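Local coordinates for protein N2152 (Neocallimastix frontalis, PDB 5U22) that probably hydrolyses arabinosyl linkages in plant polysaccharides, as a family 39 glycoside hydrolase from a rumen anaerobic fungus, at residues 38-43 with 307-312; 62-67 with 95-100. One frame throughout, in Å; residues are numbered along the deposited sequence.

Contact 1. Residues 38-43 with 307-312; sequences HCASGA and KWYGDM
The imidazole of H38 and the phenol of Y309 meet edge to face, the histidine edge turned toward the tyrosine face with the planes at 81° and the ring centroids 6.0 Å apart; H38 CB sits nearer, over the same tyrosine face. From there H38 reaches the chain that follows the helix: NE2 donates to M312 O over 2.6 Å, a nearly straight bond (164°) lying in the imidazole plane and on a lone pair of the carbonyl. G310 O lies over one face of the imidazole, at a poor angle for bonding NE2, and accepts instead from N63 ND2. The contact lies within the TIM barrel: 38-43, bonded to G276 and I278 on one flank and N65 and R68 on the other, fills the first strand position, and helix 301-310 is the last barrel helix, also touching strand 341-347 of the beta sandwich. Y309 extends toward the type I turn H38-S41 because its CG stands anti to the backbone N. Its buried OH has two partners, accepting from A40 N at 3.1 Å along an almost linear path (174°) and hydrogen-bonding E269 OE2. A40 CB packs ordinarily, 3.9 Å from Y309 CE2, while S41 OG sits 3.1 Å from Y309 CD2.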
loop_
_atom_site.group_PDB
_atom_site.type_symbol
_atom_site.label_atom_id
_atom_site.label_comp_id
_atom_site.label_asym_id
_atom_site.label_seq_id
_atom_site.Cartn_x
_atom_site.Cartn_y
_atom_site.Cartn_z
ATOM N N HIS A 38 2.195 -8.785 2.486
ATOM C CA HIS A 38 2.243 -7.950 1.284
ATOM C C HIS A 38 1.334 -6.739 1.445
ATOM O O HIS A 38 0.545 -6.393 0.562
ATOM C CB HIS A 38 1.888 -8.769 0.043
ATOM C CG HIS A 38 2.408 -10.167 0.113
ATOM N ND1 HIS A 38 1.595 -11.250 0.363
ATOM C CD2 HIS A 38 3.672 -10.647 0.058
ATOM C CE1 HIS A 38 2.334 -12.347 0.417
ATOM N NE2 HIS A 38 3.599 -12.008 0.237
ATOM N N CYS A 39 1.464 -6.087 2.600
ATOM C CA CYS A 39 0.484 -5.081 2.993
ATOM C C CYS A 39 0.391 -3.945 1.986
ATOM O O CYS A 39 -0.695 -3.399 1.782
ATOM C CB CYS A 39 0.807 -4.536 4.389
ATOM S SG CYS A 39 2.344 -3.572 4.548
ATOM N N ALA A 40 1.493 -3.596 1.321
ATOM C CA ALA A 40 1.496 -2.463 0.405
ATOM C C ALA A 40 1.125 -2.848 -1.027
ATOM O O ALA A 40 1.250 -2.010 -1.925
ATOM C CB ALA A 40 2.867 -1.769 0.428
ATOM N N SER A 41 0.643 -4.076 -1.255
ATOM C CA SER A 41 0.349 -4.564 -2.605
ATOM C C SER A 41 -1.100 -4.238 -2.953
ATOM O O SER A 41 -2.010 -5.060 -2.798
ATOM C CB SER A 41 0.602 -6.063 -2.719
ATOM O OG SER A 41 1.935 -6.409 -2.403
ATOM N N GLY A 42 -1.310 -3.020 -3.449
ATOM C CA GLY A 42 -2.640 -2.599 -3.875
ATOM C C GLY A 42 -2.560 -1.231 -4.518
ATOM O O GLY A 42 -1.526 -0.562 -4.459
ATOM N N ALA A 43 -3.675 -0.813 -5.132
ATOM C CA ALA A 43 -3.705 0.477 -5.822
ATOM C C ALA A 43 -5.122 1.027 -5.907
ATOM O O ALA A 43 -6.089 0.276 -6.049
ATOM C CB ALA A 43 -3.123 0.375 -7.235
ATOM N N LYS A 307 6.099 -7.910 -8.012
ATOM C CA LYS A 307 6.057 -9.367 -8.089
ATOM C C LYS A 307 7.037 -9.987 -7.097
ATOM O O LYS A 307 6.697 -10.949 -6.391
ATOM C CB LYS A 307 6.354 -9.815 -9.522
ATOM C CG LYS A 307 6.549 -11.329 -9.693
ATOM C CD LYS A 307 5.243 -12.089 -9.620
ATOM C CE LYS A 307 5.461 -13.595 -9.873
ATOM N NZ LYS A 307 4.437 -14.411 -9.189
ATOM N N TRP A 308 8.262 -9.452 -7.034
ATOM C CA TRP A 308 9.216 -9.883 -6.012
ATOM C C TRP A 308 8.596 -9.777 -4.630
ATOM O O TRP A 308 8.697 -10.694 -3.805
ATOM C CB TRP A 308 10.462 -9.008 -6.059
ATOM C CG TRP A 308 11.396 -9.235 -7.178
ATOM C CD1 TRP A 308 11.403 -10.269 -8.059
ATOM C CD2 TRP A 308 12.485 -8.386 -7.536
ATOM N NE1 TRP A 308 12.446 -10.123 -8.948
ATOM C CE2 TRP A 308 13.124 -8.970 -8.646
ATOM C CE3 TRP A 308 12.983 -7.181 -7.024
ATOM C CZ2 TRP A 308 14.245 -8.394 -9.253
ATOM C CZ3 TRP A 308 14.092 -6.612 -7.625
ATOM C CH2 TRP A 308 14.711 -7.217 -8.728
ATOM N N TYR A 309 7.949 -8.641 -4.373
ATOM C CA TYR A 309 7.321 -8.395 -3.082
ATOM C C TYR A 309 6.222 -9.408 -2.805
ATOM O O TYR A 309 6.183 -10.030 -1.734
ATOM C CB TYR A 309 6.768 -6.969 -3.081
ATOM C CG TYR A 309 6.075 -6.510 -1.822
ATOM C CD1 TYR A 309 6.569 -6.836 -0.556
ATOM C CD2 TYR A 309 4.953 -5.695 -1.905
ATOM C CE1 TYR A 309 5.940 -6.382 0.607
ATOM C CE2 TYR A 309 4.323 -5.217 -0.757
ATOM C CZ TYR A 309 4.815 -5.560 0.491
ATOM O OH TYR A 309 4.177 -5.072 1.609
ATOM N N GLY A 310 5.314 -9.585 -3.763
ATOM C CA GLY A 310 4.202 -10.497 -3.561
ATOM C C GLY A 310 4.636 -11.936 -3.376
ATOM O O GLY A 310 3.919 -12.723 -2.745
ATOM N N ASP A 311 5.794 -12.309 -3.943
ATOM C CA ASP A 311 6.329 -13.663 -3.799
ATOM C C ASP A 311 6.841 -13.947 -2.399
ATOM O O ASP A 311 7.113 -15.113 -2.086
ATOM C CB ASP A 311 7.491 -13.918 -4.771
ATOM C CG ASP A 311 7.048 -14.034 -6.215
ATOM O OD1 ASP A 311 5.830 -14.153 -6.465
ATOM O OD2 ASP A 311 7.939 -14.031 -7.100
ATOM N N MET A 312 7.027 -12.919 -1.571
ATOM C CA MET A 312 7.625 -13.135 -0.264
ATOM C C MET A 312 6.714 -13.999 0.594
ATOM O O MET A 312 5.495 -13.803 0.624
ATOM C CB MET A 312 7.900 -11.799 0.425
ATOM C CG MET A 312 9.026 -11.002 -0.231
ATOM S SD MET A 312 9.302 -9.425 0.613
ATOM C CE MET A 312 11.086 -9.414 0.729
#

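Contact 2. Residues 62-67 with 95-100; sequences LNINVM and PGARVT
V66 and R98, then M67 and V99, pair as parallel neighbours in a right-handed beta-alpha-beta unit of the TIM barrel, where strand 66-70 is followed by helix 84-91 and strand 98-102. Three backbone bonds join the strands: R98 N to N65 O, M67 N to R98 O at 2.8 Å, and T100 N to M67 O at 2.7 Å. CA-H...O contacts accompany them, among them V66 CA to R98 O.

Apolar packing differs between the two faces of the sheet. M67 CB meets V99 CG2 at 4.0 Å on the face where both side chains also touch L91 of helix 84-91; beta-branched V99 suits an extended strand, and flexible M67 bends away past it. Before the strands begin, I64 CG2 rests on the small A97 CB at 4.1 Å. On the other face, V66 CG1 packs by T100 OG1.

The polar side-chain contacts gather round R98, whose long chain folds back at chi2 and chi3 (99° and 67°). V66 CG2 lies over one face of its guanidinium, offset toward the rim. R98 NH1 donates to G96 O, two residues back in its own chain. The second acceptor of NH1 is N65, whose ND2 is bonded to C39 O and D274 O and whose other amide atom turns to the guanidinium: OD1 accepts from R98 NH1 at 3.2 Å, with the donor 38° above the amide carbonyl plane.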
loop_
_atom_site.group_PDB
_atom_site.type_symbol
_atom_site.label_atom_id
_atom_site.label_comp_id
_atom_site.label_asym_id
_atom_site.label_seq_id
_atom_site.Cartn_x
_atom_site.Cartn_y
_atom_site.Cartn_z
ATOM N N LEU A 62 0.593 -11.017 -8.655
ATOM C CA LEU A 62 1.092 -10.021 -7.717
ATOM C C LEU A 62 0.731 -10.313 -6.270
ATOM O O LEU A 62 1.253 -9.634 -5.378
ATOM C CB LEU A 62 0.558 -8.636 -8.093
ATOM C CG LEU A 62 1.099 -8.066 -9.400
ATOM C CD1 LEU A 62 0.552 -6.675 -9.621
ATOM C CD2 LEU A 62 2.629 -8.065 -9.358
ATOM N N ASN A 63 -0.154 -11.274 -6.010
ATOM C CA ASN A 63 -0.550 -11.598 -4.635
ATOM C C ASN A 63 -1.131 -10.363 -3.940
ATOM O O ASN A 63 -0.747 -10.008 -2.823
ATOM C CB ASN A 63 0.643 -12.161 -3.855
ATOM C CG ASN A 63 0.248 -13.213 -2.849
ATOM O OD1 ASN A 63 -0.916 -13.606 -2.752
ATOM N ND2 ASN A 63 1.232 -13.697 -2.096
ATOM N N ILE A 64 -2.064 -9.706 -4.636
ATOM C CA ILE A 64 -2.701 -8.481 -4.164
ATOM C C ILE A 64 -3.223 -8.623 -2.740
ATOM O O ILE A 64 -3.801 -9.651 -2.366
ATOM C CB ILE A 64 -3.842 -8.118 -5.131
ATOM C CG1 ILE A 64 -3.284 -7.731 -6.508
ATOM C CG2 ILE A 64 -4.703 -6.996 -4.562
ATOM C CD1 ILE A 64 -2.429 -6.469 -6.479
ATOM N N ASN A 65 -3.046 -7.560 -1.944
ATOM C CA ASN A 65 -3.610 -7.487 -0.603
ATOM C C ASN A 65 -4.968 -6.795 -0.663
ATOM O O ASN A 65 -6.007 -7.462 -0.701
ATOM C CB ASN A 65 -2.649 -6.759 0.346
ATOM C CG ASN A 65 -3.143 -6.722 1.766
ATOM O OD1 ASN A 65 -3.810 -7.648 2.238
ATOM N ND2 ASN A 65 -2.822 -5.642 2.467
ATOM N N VAL A 66 -4.984 -5.464 -0.710
ATOM C CA VAL A 66 -6.233 -4.708 -0.705
ATOM C C VAL A 66 -6.174 -3.657 -1.801
ATOM O O VAL A 66 -5.252 -2.831 -1.820
ATOM C CB VAL A 66 -6.507 -4.031 0.649
ATOM C CG1 VAL A 66 -7.861 -3.354 0.608
ATOM C CG2 VAL A 66 -6.452 -5.036 1.783
ATOM N N MET A 67 -7.165 -3.679 -2.703
ATOM C CA MET A 67 -7.335 -2.613 -3.680
ATOM C C MET A 67 -8.301 -1.561 -3.143
ATOM O O MET A 67 -8.909 -1.728 -2.083
ATOM C CB MET A 67 -7.857 -3.169 -5.009
ATOM C CG MET A 67 -7.006 -4.269 -5.599
ATOM S SD MET A 67 -5.334 -3.761 -6.084
ATOM C CE MET A 67 -5.615 -2.869 -7.614
ATOM N N PRO A 95 -7.968 -15.377 -3.910
ATOM C CA PRO A 95 -8.818 -15.569 -2.720
ATOM C C PRO A 95 -8.395 -14.784 -1.486
ATOM O O PRO A 95 -9.253 -14.507 -0.638
ATOM C CB PRO A 95 -8.735 -17.084 -2.480
ATOM C CG PRO A 95 -8.521 -17.639 -3.836
ATOM C CD PRO A 95 -7.613 -16.660 -4.538
ATOM N N GLY A 96 -7.126 -14.409 -1.347
ATOM C CA GLY A 96 -6.789 -13.582 -0.192
ATOM C C GLY A 96 -7.095 -12.094 -0.322
ATOM O O GLY A 96 -7.066 -11.378 0.685
ATOM N N ALA A 97 -7.394 -11.617 -1.524
ATOM C CA ALA A 97 -7.461 -10.179 -1.795
ATOM C C ALA A 97 -8.799 -9.575 -1.370
ATOM O O ALA A 97 -9.831 -10.256 -1.349
ATOM C CB ALA A 97 -7.226 -9.924 -3.284
ATOM N N ARG A 98 -8.775 -8.278 -1.039
ATOM C CA ARG A 98 -9.971 -7.513 -0.690
ATOM C C ARG A 98 -9.943 -6.171 -1.398
ATOM O O ARG A 98 -8.946 -5.790 -2.011
ATOM C CB ARG A 98 -10.102 -7.264 0.825
ATOM C CG ARG A 98 -10.656 -8.442 1.598
ATOM C CD ARG A 98 -9.548 -9.216 2.237
ATOM N NE ARG A 98 -8.878 -8.460 3.287
ATOM C CZ ARG A 98 -7.565 -8.252 3.336
ATOM N NH1 ARG A 98 -6.770 -8.744 2.380
ATOM N NH2 ARG A 98 -7.041 -7.570 4.348
ATOM N N VAL A 99 -11.045 -5.436 -1.310
ATOM C CA VAL A 99 -11.115 -4.136 -1.971
ATOM C C VAL A 99 -11.884 -3.152 -1.095
ATOM O O VAL A 99 -12.944 -3.480 -0.545
ATOM C CB VAL A 99 -11.731 -4.241 -3.381
ATOM C CG1 VAL A 99 -13.133 -4.877 -3.347
ATOM C CG2 VAL A 99 -11.750 -2.877 -4.039
ATOM N N THR A 100 -11.330 -1.951 -0.957
ATOM C CA THR A 100 -11.931 -0.878 -0.174
ATOM C C THR A 100 -13.051 -0.220 -0.975
ATOM O O THR A 100 -12.875 0.093 -2.156
ATOM C CB THR A 100 -10.864 0.165 0.168
ATOM O OG1 THR A 100 -9.807 -0.445 0.923
ATOM C CG2 THR A 100 -11.456 1.337 0.950
#

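In the fold
Contacts 1 and 2 touch, their centres about 10 Å apart, and contact 2 falls within the long span of chain that contact 1 brings together. They meet at the residues leading into strand 66-70, which belong to contact 2: S41 O lies 2.8 Å from N65 N, a probable hydrogen bond, and G310 O, beside H38, probably accepts from N63 ND2 at 2.9 Å. Asparagine suits positions 63 and 65 because its amide can donate to backbone carbonyls, N63 ND2 to G310 O and N65 ND2 to C39 O and D274 O. Contact 1 ties the last barrel helix to the segment that closes the ring of strands, and contact 2 pairs the second and third barrel strands. The side chain of T100 is about 11 Å from a bound bis-tris buffer molecule.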